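Local coordinates for protein alpha-galactosidase (Umbelopsis vinacea, PDB 3A5V) that hydrolyses terminal alpha-galactosidic bonds, releasing galactose from oligosaccharides and other galactosides, as a tetrameric family 27 glycoside hydrolase, at residues V23-I28 with K77-D82; K223-S228 with A302-V307. One frame throughout, in Å; residues are numbered along the deposited sequence.

Interaction 1: residues V23-I28 with K77-D82; sequences VDEQLI and KPLVDD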
loop_
_atom_site.group_PDB
_atom_site.type_symbol
_atom_site.label_atom_id
_atom_site.label_comp_id
_atom_site.label_asym_id
_atom_site.label_seq_id
_atom_site.Cartn_x
_atom_site.Cartn_y
_atom_site.Cartn_z
ATOM N N VAL A 23 -22.243 17.964 -27.417
ATOM C CA VAL A 23 -22.534 16.854 -28.335
ATOM C C VAL A 23 -24.042 16.813 -28.697
ATOM O O VAL A 23 -24.905 17.067 -27.853
ATOM C CB VAL A 23 -22.039 15.497 -27.761
ATOM C CG1 VAL A 23 -22.871 15.064 -26.543
ATOM C CG2 VAL A 23 -22.014 14.415 -28.844
ATOM N N ASP A 24 -24.350 16.527 -29.958
ATOM C CA ASP A 24 -25.744 16.348 -30.372
ATOM C C ASP A 24 -25.804 15.456 -31.610
ATOM O O ASP A 24 -24.766 15.123 -32.189
ATOM C CB ASP A 24 -26.458 17.715 -30.584
ATOM C CG ASP A 24 -25.941 18.499 -31.807
ATOM O OD1 ASP A 24 -25.541 17.893 -32.831
ATOM O OD2 ASP A 24 -25.952 19.756 -31.748
ATOM N N GLU A 25 -27.021 15.102 -32.019
ATOM C CA GLU A 25 -27.249 14.210 -33.152
ATOM C C GLU A 25 -26.525 14.654 -34.428
ATOM O O GLU A 25 -25.884 13.831 -35.088
ATOM C CB GLU A 25 -28.757 14.095 -33.412
ATOM C CG GLU A 25 -29.101 13.409 -34.702
ATOM C CD GLU A 25 -30.582 13.329 -34.894
ATOM O OE1 GLU A 25 -31.228 14.380 -35.123
ATOM O OE2 GLU A 25 -31.085 12.205 -34.812
ATOM N N GLN A 26 -26.616 15.944 -34.771
ATOM C CA GLN A 26 -26.062 16.424 -36.043
ATOM C C GLN A 26 -24.540 16.412 -36.095
ATOM O O GLN A 26 -23.959 16.070 -37.126
ATOM C CB GLN A 26 -26.584 17.822 -36.426
ATOM C CG GLN A 26 -26.383 18.155 -37.939
ATOM C CD GLN A 26 -26.903 17.043 -38.875
ATOM O OE1 GLN A 26 -28.098 16.721 -38.875
ATOM N NE2 GLN A 26 -25.993 16.440 -39.659
ATOM N N LEU A 27 -23.907 16.779 -34.982
ATOM C CA LEU A 27 -22.451 16.747 -34.885
ATOM C C LEU A 27 -21.923 15.319 -34.990
ATOM O O LEU A 27 -20.906 15.067 -35.654
ATOM C CB LEU A 27 -21.977 17.418 -33.588
ATOM C CG LEU A 27 -22.301 18.913 -33.458
ATOM C CD1 LEU A 27 -22.137 19.363 -32.004
ATOM C CD2 LEU A 27 -21.458 19.772 -34.405
ATOM N N ILE A 28 -22.607 14.387 -34.340
ATOM C CA ILE A 28 -22.211 12.977 -34.415
ATOM C C ILE A 28 -22.337 12.465 -35.860
ATOM O O ILE A 28 -21.441 11.800 -36.382
ATOM C CB ILE A 28 -23.029 12.103 -33.445
ATOM C CG1 ILE A 28 -22.652 12.444 -31.988
ATOM C CG2 ILE A 28 -22.791 10.560 -33.722
ATOM C CD1 ILE A 28 -23.698 12.045 -30.965
ATOM N N LYS A 77 -31.813 5.544 -31.128
ATOM C CA LYS A 77 -31.901 4.438 -32.098
ATOM C C LYS A 77 -31.789 4.876 -33.577
ATOM O O LYS A 77 -31.023 4.270 -34.332
ATOM C CB LYS A 77 -33.124 3.525 -31.869
ATOM C CG LYS A 77 -33.056 2.269 -32.723
ATOM C CD LYS A 77 -34.347 1.494 -32.717
ATOM C CE LYS A 77 -34.269 0.305 -33.676
ATOM N NZ LYS A 77 -33.428 -0.807 -33.115
ATOM N N PRO A 78 -32.554 5.906 -33.999
ATOM C CA PRO A 78 -32.451 6.311 -35.407
ATOM C C PRO A 78 -31.076 6.859 -35.798
ATOM O O PRO A 78 -30.672 6.717 -36.949
ATOM C CB PRO A 78 -33.521 7.409 -35.533
ATOM C CG PRO A 78 -34.523 7.078 -34.454
ATOM C CD PRO A 78 -33.600 6.678 -33.305
ATOM N N LEU A 79 -30.381 7.504 -34.857
ATOM C CA LEU A 79 -28.992 7.905 -35.070
ATOM C C LEU A 79 -28.070 6.683 -35.248
ATOM O O LEU A 79 -27.209 6.672 -36.130
ATOM C CB LEU A 79 -28.493 8.820 -33.917
ATOM C CG LEU A 79 -27.010 9.215 -33.947
ATOM C CD1 LEU A 79 -26.616 9.924 -35.274
ATOM C CD2 LEU A 79 -26.659 10.101 -32.731
ATOM N N VAL A 80 -28.242 5.670 -34.403
ATOM C CA VAL A 80 -27.455 4.429 -34.533
ATOM C C VAL A 80 -27.724 3.764 -35.898
ATOM O O VAL A 80 -26.802 3.270 -36.549
ATOM C CB VAL A 80 -27.726 3.454 -33.373
ATOM C CG1 VAL A 80 -27.145 2.085 -33.657
ATOM C CG2 VAL A 80 -27.176 4.030 -32.051
ATOM N N ASP A 81 -28.983 3.781 -36.340
ATOM C CA ASP A 81 -29.329 3.264 -37.683
ATOM C C ASP A 81 -28.569 3.989 -38.796
ATOM O O ASP A 81 -28.088 3.353 -39.742
ATOM C CB ASP A 81 -30.844 3.384 -37.943
ATOM C CG ASP A 81 -31.681 2.417 -37.107
ATOM O OD1 ASP A 81 -31.182 1.379 -36.593
ATOM O OD2 ASP A 81 -32.880 2.703 -36.988
ATOM N N ASP A 82 -28.461 5.313 -38.686
ATOM C CA ASP A 82 -27.690 6.132 -39.642
ATOM C C ASP A 82 -26.194 5.793 -39.631
ATOM O O ASP A 82 -25.550 5.732 -40.681
ATOM C CB ASP A 82 -27.868 7.629 -39.347
ATOM C CG ASP A 82 -29.255 8.147 -39.722
ATOM O OD1 ASP A 82 -29.930 7.499 -40.540
ATOM O OD2 ASP A 82 -29.671 9.195 -39.185
#

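Interaction 2: residues K223-S228 with A302-V307; sequences KAVAVS and ANRIWV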
loop_
_atom_site.group_PDB
_atom_site.type_symbol
_atom_site.label_atom_id
_atom_site.label_comp_id
_atom_site.label_asym_id
_atom_site.label_seq_id
_atom_site.Cartn_x
_atom_site.Cartn_y
_atom_site.Cartn_z
ATOM N N LYS A 223 3.807 3.652 -17.102
ATOM C CA LYS A 223 2.822 2.734 -16.480
ATOM C C LYS A 223 2.509 1.525 -17.351
ATOM O O LYS A 223 2.429 0.392 -16.863
ATOM C CB LYS A 223 1.512 3.481 -16.151
ATOM C CG LYS A 223 1.695 4.533 -15.052
ATOM C CD LYS A 223 0.534 5.540 -15.002
ATOM C CE LYS A 223 0.719 6.460 -13.786
ATOM N NZ LYS A 223 -0.168 7.686 -13.842
ATOM N N ALA A 224 2.323 1.767 -18.645
ATOM C CA ALA A 224 1.931 0.710 -19.571
ATOM C C ALA A 224 2.942 -0.433 -19.669
ATOM O O ALA A 224 2.547 -1.584 -19.875
ATOM C CB ALA A 224 1.688 1.296 -20.964
ATOM N N VAL A 225 4.235 -0.110 -19.564
ATOM C CA VAL A 225 5.282 -1.130 -19.804
ATOM C C VAL A 225 5.246 -2.254 -18.754
ATOM O O VAL A 225 5.703 -3.380 -19.037
ATOM C CB VAL A 225 6.721 -0.532 -19.925
ATOM C CG1 VAL A 225 6.810 0.455 -21.122
ATOM C CG2 VAL A 225 7.167 0.124 -18.598
ATOM N N ALA A 226 4.713 -1.947 -17.557
ATOM C CA ALA A 226 4.554 -2.953 -16.498
ATOM C C ALA A 226 3.435 -3.951 -16.782
ATOM O O ALA A 226 3.507 -5.088 -16.343
ATOM C CB ALA A 226 4.310 -2.284 -15.104
ATOM N N VAL A 227 2.404 -3.534 -17.514
ATOM C CA VAL A 227 1.185 -4.359 -17.634
ATOM C C VAL A 227 0.969 -5.002 -19.013
ATOM O O VAL A 227 0.061 -5.833 -19.176
ATOM C CB VAL A 227 -0.089 -3.599 -17.134
ATOM C CG1 VAL A 227 0.096 -3.175 -15.661
ATOM C CG2 VAL A 227 -0.403 -2.342 -18.002
ATOM N N SER A 228 1.810 -4.636 -19.982
ATOM C CA SER A 228 1.773 -5.216 -21.342
ATOM C C SER A 228 1.736 -6.731 -21.290
ATOM O O SER A 228 1.051 -7.379 -22.091
ATOM C CB SER A 228 3.008 -4.785 -22.154
ATOM O OG SER A 228 2.918 -3.420 -22.535
ATOM N N ALA A 302 4.669 -4.905 -27.868
ATOM C CA ALA A 302 6.135 -4.809 -27.819
ATOM C C ALA A 302 6.553 -4.634 -26.353
ATOM O O ALA A 302 5.814 -4.016 -25.577
ATOM C CB ALA A 302 6.645 -3.629 -28.688
ATOM N N ASN A 303 7.714 -5.186 -25.980
ATOM C CA ASN A 303 8.250 -5.074 -24.616
ATOM C C ASN A 303 9.325 -3.997 -24.523
ATOM O O ASN A 303 10.083 -3.823 -25.472
ATOM C CB ASN A 303 8.872 -6.419 -24.167
ATOM C CG ASN A 303 7.885 -7.569 -24.254
ATOM O OD1 ASN A 303 8.119 -8.585 -24.936
ATOM N ND2 ASN A 303 6.767 -7.408 -23.591
ATOM N N ARG A 304 9.414 -3.293 -23.386
ATOM C CA ARG A 304 10.515 -2.344 -23.196
ATOM C C ARG A 304 11.776 -3.110 -22.730
ATOM O O ARG A 304 11.820 -3.653 -21.623
ATOM C CB ARG A 304 10.146 -1.204 -22.223
ATOM C CG ARG A 304 11.237 -0.119 -22.105
ATOM C CD ARG A 304 10.700 1.196 -21.545
ATOM N NE ARG A 304 10.594 1.212 -20.084
ATOM C CZ ARG A 304 9.978 2.172 -19.383
ATOM N NH1 ARG A 304 9.367 3.188 -19.995
ATOM N NH2 ARG A 304 9.938 2.092 -18.061
ATOM N N ILE A 305 12.785 -3.141 -23.586
ATOM C CA ILE A 305 13.995 -3.941 -23.385
ATOM C C ILE A 305 14.977 -3.241 -22.438
ATOM O O ILE A 305 15.551 -3.884 -21.559
ATOM C CB ILE A 305 14.692 -4.238 -24.746
ATOM C CG1 ILE A 305 13.718 -4.963 -25.680
ATOM C CG2 ILE A 305 15.999 -5.068 -24.555
ATOM C CD1 ILE A 305 13.030 -6.202 -25.034
ATOM N N TRP A 306 15.144 -1.934 -22.608
ATOM C CA TRP A 306 15.947 -1.145 -21.674
ATOM C C TRP A 306 15.557 0.317 -21.622
ATOM O O TRP A 306 14.852 0.833 -22.510
ATOM C CB TRP A 306 17.468 -1.273 -21.930
ATOM C CG TRP A 306 18.002 -1.074 -23.355
ATOM C CD1 TRP A 306 18.579 -2.040 -24.129
ATOM C CD2 TRP A 306 18.100 0.157 -24.117
ATOM N NE1 TRP A 306 19.017 -1.506 -25.319
ATOM C CE2 TRP A 306 18.713 -0.167 -25.349
ATOM C CE3 TRP A 306 17.704 1.487 -23.890
ATOM C CZ2 TRP A 306 18.964 0.794 -26.348
ATOM C CZ3 TRP A 306 17.945 2.447 -24.883
ATOM C CH2 TRP A 306 18.567 2.088 -26.104
ATOM N N VAL A 307 16.001 0.960 -20.544
ATOM C CA VAL A 307 15.996 2.414 -20.406
ATOM C C VAL A 307 17.451 2.826 -20.148
ATOM O O VAL A 307 18.102 2.274 -19.252
ATOM C CB VAL A 307 15.119 2.900 -19.209
ATOM C CG1 VAL A 307 15.199 4.445 -19.054
ATOM C CG2 VAL A 307 13.678 2.513 -19.400
HETATM O O HOH W 1 7.172 -3.884 -21.250
HETATM O O HOH W 2 5.496 -2.743 -23.144
#

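Interaction 1: residues V23-I28 with K77-D82
Glu-25, which meets Leu-79 of the facing helix, begins a helix whose N-cap is Asp-24: the carboxylate oxygen Asp-24 OD1 accepts a hydrogen bond from Leu-27 N at 2.9 Å, nearly straight at 172° and met almost end-on to its C-O bond. Across the two helices the touching is mostly apolar. Leu-79 holds CG anti to its backbone N (chi1 175°), which carries both methyls across to helix 25-38. Ile-28 CG2 lies against the pair of them, 4.0 Å from Leu-79 CD2 and 4.2 Å from Leu-79 CD1, while the far methyl Ile-28 CD1 comes to 4.0 Å from Leu-79 CD2; the two side chains run at about a right angle to each other. Leu-79 CD1 also reaches the backbone of Glu-25, 4.0 Å from Glu-25 O. The acid groups Glu-25 OE2 and Asp-82 OD2, 5.5 Å apart, each form a salt bridge with Arg-74, whose charge probably offsets theirs. Phe-72 packs on both Ile-28 and Leu-79, and Ile-28 also reaches Ile-50, just past strand 47-49. The contact thus joins helices 25-38 and 76-85, two helices of the outer layer around the eight-stranded parallel barrel.

Interaction 2: residues K223-S228 with A302-V307
Residues 223-228, on helix 217-227, lie beside the start of strand 303-308, with Val-225 CA and Arg-304 CA 6.4 Å apart and water between the backbones. One water donates to Val-225 O at 2.7 Å and accepts from Arg-304 N at 3.2 Å. A second links Ser-228 OG, 2.7 Å away, to Ala-302 O, to which it donates at 2.8 Å. Beside these waters the side chains meet directly. Arg-304 is modelled in two conformers; in the one described, its chain bends at chi3 (82°) and brings the guanidinium over Val-225. Val-225 CG2 sits off-centre over one face, 3.4 Å from Arg-304 NH2, and Val-307 CG2 covers the opposite face. Val-225 CG1 packs against the root of the arginine, 3.9 Å from Arg-304 CB. In this conformer Arg-304 NH1 hydrogen-bonds to Asn-222 OD1 and Gln-312 OE1. Cutting Val-225 back to an alanine removes both methyls and would probably leave one guanidinium face without its cover and a gap between helix and strand. Pro-199 of the second subunit also packs on Val-225. This joint between barrel and beta-sandwich therefore combines water-bridged backbones, a cation sandwiched by valines and a direct hydrogen bond to Asn-222.

From the N terminus, the chain enters interaction 1 as helix 25-38 starts, passes through strand 47-49, and returns with helix 76-85, closing a loop of 48 residues between the segments. The rest of the barrel strands except the last two are laid down before residues 223-228 open interaction 2. Its loop of 73 residues takes in strands 236-238 and 268-270 and closes on strand 303-308, an outermost strand of the C-terminal antiparallel sheet. The loops follow in series, neither nesting nor crossing. Their centres lie 39 Å apart on opposite sides of the chain's centre: interaction 1 joins barrel helices to each other, interaction 2 barrel to sandwich, near the second subunit.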